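Omega-class glutathione S-transferase (Bombyx mori, PDB 3WD6) binds glutathione and probably acts as a glutathione transferase and glutathione-dependent dehydroascorbate reductase. Local coordinates at residues K15-R18 against K19-L23; L132-I136 against L137-D141. All coordinates share one frame; numbering follows the deposited sequence.

Interaction 1 comes first along the chain. It joins the short strand 16-17 to the loop that leads on to strand 31-34. That strand lies at the margin of the mixed sheet of the N-terminal, thioredoxin-like part, beside strand 56-60. Interaction 2 follows much later, at the C-terminal end of helix 127-138 in the helical part of the molecule. The centres of the two contacts are about 28 Å apart, and their nearest atoms about 13 Å, so they do not touch. Bound glutathione is about 10 Å from the side chain of His16 and about 6 Å from that of Lys138. Both lie near the glutathione site, but neither residue lines it.

Interaction 1 (K15-R18 against K19-L23); sequences KHLR and KGDPL
Asp21 N donates a hydrogen bond to Arg18 O at 2.8 Å. The bond is fairly straight (157° at the hydrogen), with the donor tilted from the carbonyl plane. It closes a type II beta turn from Arg18 to Asp21. Gly20 has a positive phi of 102°, where a CB would press against the carbonyl O of Lys19. The packed side of the turn is the Asp21 side chain. Its CG stands beside its own backbone N (chi1 -79°), which turns it toward the Leu17-Arg18 backbone, though the exact place of the carboxylate is doubtful. Asp21 CB lies 3.8 Å from Leu17 CB. The turn follows the short edge strand 16-17 of the thioredoxin-like sheet, where Leu17 shares backbone hydrogen bonds with Asn59 and Asp61. Leu17 CD1 reaches Pro22 O at 3.9 Å. The solvent side is looser. There Lys15 NZ approaches Asp21 OD2 at 3.5 Å, a long salt bridge made less certain by the doubtful place of that oxygen. The bent Lys15 chain meets the carboxylate from the opposite direction. Lys19 NZ forms a salt bridge with Glu67, whose OE1 also accepts a hydrogen bond from Gly20 N.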
loop_
_atom_site.group_PDB
_atom_site.type_symbol
_atom_site.label_atom_id
_atom_site.label_comp_id
_atom_site.label_asym_id
_atom_site.label_seq_id
_atom_site.Cartn_x
_atom_site.Cartn_y
_atom_site.Cartn_z
ATOM N N LYS A 15 -18.318 -4.126 4.705
ATOM C CA LYS A 15 -18.671 -2.703 4.831
ATOM C C LYS A 15 -17.656 -1.932 5.683
ATOM O O LYS A 15 -17.132 -2.464 6.666
ATOM C CB LYS A 15 -20.086 -2.536 5.397
ATOM C CG LYS A 15 -20.531 -1.076 5.569
ATOM C CD LYS A 15 -20.849 -0.770 7.047
ATOM C CE LYS A 15 -22.229 -0.114 7.242
ATOM N NZ LYS A 15 -22.122 1.341 7.590
ATOM N N HIS A 16 -17.342 -0.703 5.278
ATOM C CA HIS A 16 -16.513 0.168 6.093
ATOM C C HIS A 16 -17.346 0.684 7.263
ATOM O O HIS A 16 -18.430 1.226 7.068
ATOM C CB HIS A 16 -15.975 1.335 5.269
ATOM C CG HIS A 16 -14.941 0.936 4.263
ATOM N ND1 HIS A 16 -15.215 0.088 3.212
ATOM C CD2 HIS A 16 -13.634 1.271 4.148
ATOM C CE1 HIS A 16 -14.120 -0.080 2.490
ATOM N NE2 HIS A 16 -13.147 0.627 3.036
ATOM N N LEU A 17 -16.839 0.520 8.477
ATOM C CA LEU A 17 -17.619 0.824 9.670
ATOM C C LEU A 17 -17.498 2.303 10.013
ATOM O O LEU A 17 -16.423 2.896 9.858
ATOM C CB LEU A 17 -17.171 -0.056 10.844
ATOM C CG LEU A 17 -17.211 -1.559 10.555
ATOM C CD1 LEU A 17 -16.870 -2.358 11.804
ATOM C CD2 LEU A 17 -18.572 -1.986 9.993
ATOM N N ARG A 18 -18.606 2.900 10.450
ATOM C CA ARG A 18 -18.649 4.327 10.779
ATOM C C ARG A 18 -19.022 4.512 12.244
ATOM O O ARG A 18 -19.424 3.561 12.911
ATOM C CB ARG A 18 -19.677 5.041 9.905
ATOM C CG ARG A 18 -19.626 4.647 8.427
ATOM C CD ARG A 18 -20.925 5.009 7.689
ATOM N NE ARG A 18 -21.307 6.412 7.894
ATOM C CZ ARG A 18 -21.989 7.139 7.010
ATOM N NH1 ARG A 18 -22.359 6.596 5.848
ATOM N NH2 ARG A 18 -22.292 8.412 7.278
ATOM N N LYS A 19 -18.887 5.739 12.736
ATOM C CA LYS A 19 -19.405 6.096 14.059
ATOM C C LYS A 19 -20.831 5.547 14.249
ATOM O O LYS A 19 -21.727 5.802 13.412
ATOM C CB LYS A 19 -19.382 7.619 14.254
ATOM C CG LYS A 19 -20.047 8.095 15.532
ATOM C CD LYS A 19 -19.290 9.256 16.170
ATOM C CE LYS A 19 -19.712 9.425 17.627
ATOM N NZ LYS A 19 -19.719 8.120 18.374
ATOM N N GLY A 20 -21.026 4.775 15.325
ATOM C CA GLY A 20 -22.307 4.136 15.588
ATOM C C GLY A 20 -22.306 2.659 15.226
ATOM O O GLY A 20 -23.175 1.886 15.655
ATOM N N ASP A 21 -21.335 2.259 14.416
ATOM C CA ASP A 21 -21.167 0.858 14.095
ATOM C C ASP A 21 -20.592 0.123 15.298
ATOM O O ASP A 21 -19.762 0.667 16.029
ATOM C CB ASP A 21 -20.263 0.702 12.874
ATOM C CG ASP A 21 -21.001 0.961 11.566
ATOM O OD1 ASP A 21 -22.200 0.595 11.469
ATOM O OD2 ASP A 21 -20.383 1.519 10.632
ATOM N N PRO A 22 -21.048 -1.115 15.520
ATOM C CA PRO A 22 -20.507 -1.919 16.621
ATOM C C PRO A 22 -19.111 -2.480 16.276
ATOM O O PRO A 22 -18.822 -2.773 15.101
ATOM C CB PRO A 22 -21.516 -3.081 16.747
ATOM C CG PRO A 22 -22.627 -2.799 15.743
ATOM C CD PRO A 22 -22.062 -1.847 14.737
ATOM N N LEU A 23 -18.268 -2.620 17.296
ATOM C CA LEU A 23 -16.952 -3.245 17.185
ATOM C C LEU A 23 -17.077 -4.773 17.220
ATOM O O LEU A 23 -17.434 -5.336 18.253
ATOM C CB LEU A 23 -16.090 -2.793 18.371
ATOM C CG LEU A 23 -14.705 -3.399 18.603
ATOM C CD1 LEU A 23 -13.928 -3.409 17.301
ATOM C CD2 LEU A 23 -13.920 -2.642 19.701
#

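Interaction 2 (L132-I136 against L137-D141)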
loop_
_atom_site.group_PDB
_atom_site.type_symbol
_atom_site.label_atom_id
_atom_site.label_comp_id
_atom_site.label_asym_id
_atom_site.label_seq_id
_atom_site.Cartn_x
_atom_site.Cartn_y
_atom_site.Cartn_z
ATOM N N LEU A 132 3.709 13.159 -4.550
ATOM C CA LEU A 132 3.074 13.631 -5.772
ATOM C C LEU A 132 1.642 13.129 -5.888
ATOM O O LEU A 132 0.750 13.895 -6.272
ATOM C CB LEU A 132 3.861 13.195 -7.007
ATOM C CG LEU A 132 3.234 13.722 -8.298
ATOM C CD1 LEU A 132 3.250 15.252 -8.303
ATOM C CD2 LEU A 132 3.940 13.173 -9.524
ATOM N N PHE A 133 1.434 11.846 -5.576
ATOM C CA PHE A 133 0.115 11.218 -5.718
ATOM C C PHE A 133 -0.922 11.896 -4.822
ATOM O O PHE A 133 -1.982 12.295 -5.286
ATOM C CB PHE A 133 0.194 9.695 -5.479
ATOM C CG PHE A 133 -1.055 9.085 -4.847
ATOM C CD1 PHE A 133 -1.102 8.803 -3.480
ATOM C CD2 PHE A 133 -2.167 8.761 -5.614
ATOM C CE1 PHE A 133 -2.196 8.249 -2.909
ATOM C CE2 PHE A 133 -3.276 8.201 -4.992
ATOM C CZ PHE A 133 -3.253 7.959 -3.627
ATOM N N ILE A 134 -0.599 12.055 -3.545
ATOM C CA ILE A 134 -1.507 12.718 -2.618
ATOM C C ILE A 134 -1.735 14.211 -2.946
ATOM O O ILE A 134 -2.819 14.746 -2.686
ATOM C CB ILE A 134 -1.050 12.534 -1.152
ATOM C CG1 ILE A 134 -2.083 13.128 -0.189
ATOM C CG2 ILE A 134 0.322 13.169 -0.932
ATOM C CD1 ILE A 134 -3.447 12.453 -0.230
ATOM N N LYS A 135 -0.736 14.877 -3.526
ATOM C CA LYS A 135 -0.916 16.265 -3.955
ATOM C C LYS A 135 -1.834 16.342 -5.160
ATOM O O LYS A 135 -2.757 17.154 -5.197
ATOM C CB LYS A 135 0.417 16.928 -4.296
ATOM C CG LYS A 135 1.053 17.708 -3.155
ATOM C CD LYS A 135 2.457 18.203 -3.550
ATOM C CE LYS A 135 3.220 18.718 -2.341
ATOM N NZ LYS A 135 3.085 17.771 -1.186
ATOM N N ILE A 136 -1.575 15.509 -6.160
ATOM C CA ILE A 136 -2.396 15.526 -7.366
ATOM C C ILE A 136 -3.834 15.186 -7.018
ATOM O O ILE A 136 -4.784 15.736 -7.578
ATOM C CB ILE A 136 -1.884 14.520 -8.390
ATOM C CG1 ILE A 136 -0.560 15.024 -8.975
ATOM C CG2 ILE A 136 -2.930 14.279 -9.470
ATOM C CD1 ILE A 136 -0.057 14.223 -10.163
ATOM N N LEU A 137 -3.973 14.281 -6.063
ATOM C CA LEU A 137 -5.271 13.816 -5.618
ATOM C C LEU A 137 -6.077 14.871 -4.847
ATOM O O LEU A 137 -7.272 15.007 -5.089
ATOM C CB LEU A 137 -5.103 12.550 -4.767
ATOM C CG LEU A 137 -6.358 11.718 -4.525
ATOM C CD1 LEU A 137 -6.906 11.195 -5.839
ATOM C CD2 LEU A 137 -6.059 10.574 -3.562
ATOM N N LYS A 138 -5.437 15.616 -3.940
ATOM C CA LYS A 138 -6.170 16.472 -2.982
ATOM C C LYS A 138 -5.816 17.964 -2.989
ATOM O O LYS A 138 -6.547 18.775 -2.410
ATOM C CB LYS A 138 -6.012 15.947 -1.537
ATOM C CG LYS A 138 -6.603 14.564 -1.275
ATOM C CD LYS A 138 -6.901 14.384 0.218
ATOM C CE LYS A 138 -7.108 12.912 0.582
ATOM N NZ LYS A 138 -7.351 12.705 2.045
ATOM N N PHE A 139 -4.691 18.321 -3.608
ATOM C CA PHE A 139 -4.227 19.713 -3.638
ATOM C C PHE A 139 -3.652 20.018 -5.014
ATOM O O PHE A 139 -2.620 20.683 -5.137
ATOM C CB PHE A 139 -3.165 19.956 -2.549
ATOM C CG PHE A 139 -3.420 19.190 -1.262
ATOM C CD1 PHE A 139 -4.433 19.574 -0.385
ATOM C CD2 PHE A 139 -2.643 18.080 -0.932
ATOM C CE1 PHE A 139 -4.667 18.858 0.798
ATOM C CE2 PHE A 139 -2.868 17.361 0.251
ATOM C CZ PHE A 139 -3.880 17.750 1.114
ATOM N N SER A 140 -4.348 19.537 -6.042
ATOM C CA SER A 140 -3.793 19.414 -7.393
ATOM C C SER A 140 -3.274 20.722 -7.968
ATOM O O SER A 140 -2.337 20.733 -8.770
ATOM C CB SER A 140 -4.829 18.798 -8.346
ATOM O OG SER A 140 -4.313 18.710 -9.669
ATOM N N ASP A 141 -3.888 21.825 -7.562
ATOM C CA ASP A 141 -3.516 23.133 -8.088
ATOM C C ASP A 141 -2.105 23.527 -7.652
ATOM O O ASP A 141 -1.390 24.215 -8.387
ATOM C CB ASP A 141 -4.541 24.191 -7.654
ATOM C CG ASP A 141 -5.951 23.855 -8.118
ATOM O OD1 ASP A 141 -6.086 23.099 -9.108
ATOM O OD2 ASP A 141 -6.920 24.338 -7.493
#
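Lys135 O accepts a hydrogen bond from Phe139 N at 2.8 Å and a weak one from Lys138 N. Two residues earlier, Leu137 N donates to Phe133 O at 2.9 Å, with the donor tilted 22° from the carbonyl plane. Lys138 N has its stronger partner in Ile134 O, at 3.0 Å, and sits above that carbonyl plane. These are the closing bonds of helix 127-138 in the C-terminal helical domain. Phe139 is the first residue to leave helical angles. Ser140 N lies near Lys135 O but at a poor angle. The Ser140 hydroxyl is bonded weakly to Arg197, and Lys135 NZ weakly to Ser131 OG. Apolar contacts run beside the bonds. Leu137 lies alongside Phe133, its CD2 3.8 Å from CZ of the ring, while Trp185 meets that ring steeply. With CG beside the backbone N (chi1 -64°), the extended Lys138 chain crosses Ile134 at a slant, its CE 3.8 Å from Ile134 CD1. Lys138 CB sits 3.7 Å above the centre of the Phe139 ring. A glycine in place of Lys138 would probably leave Ile134 CD1 without its aliphatic cover and the Phe139 ring freer to turn. Leu137 and Lys138 also touch Tyr238 of helix 228-240.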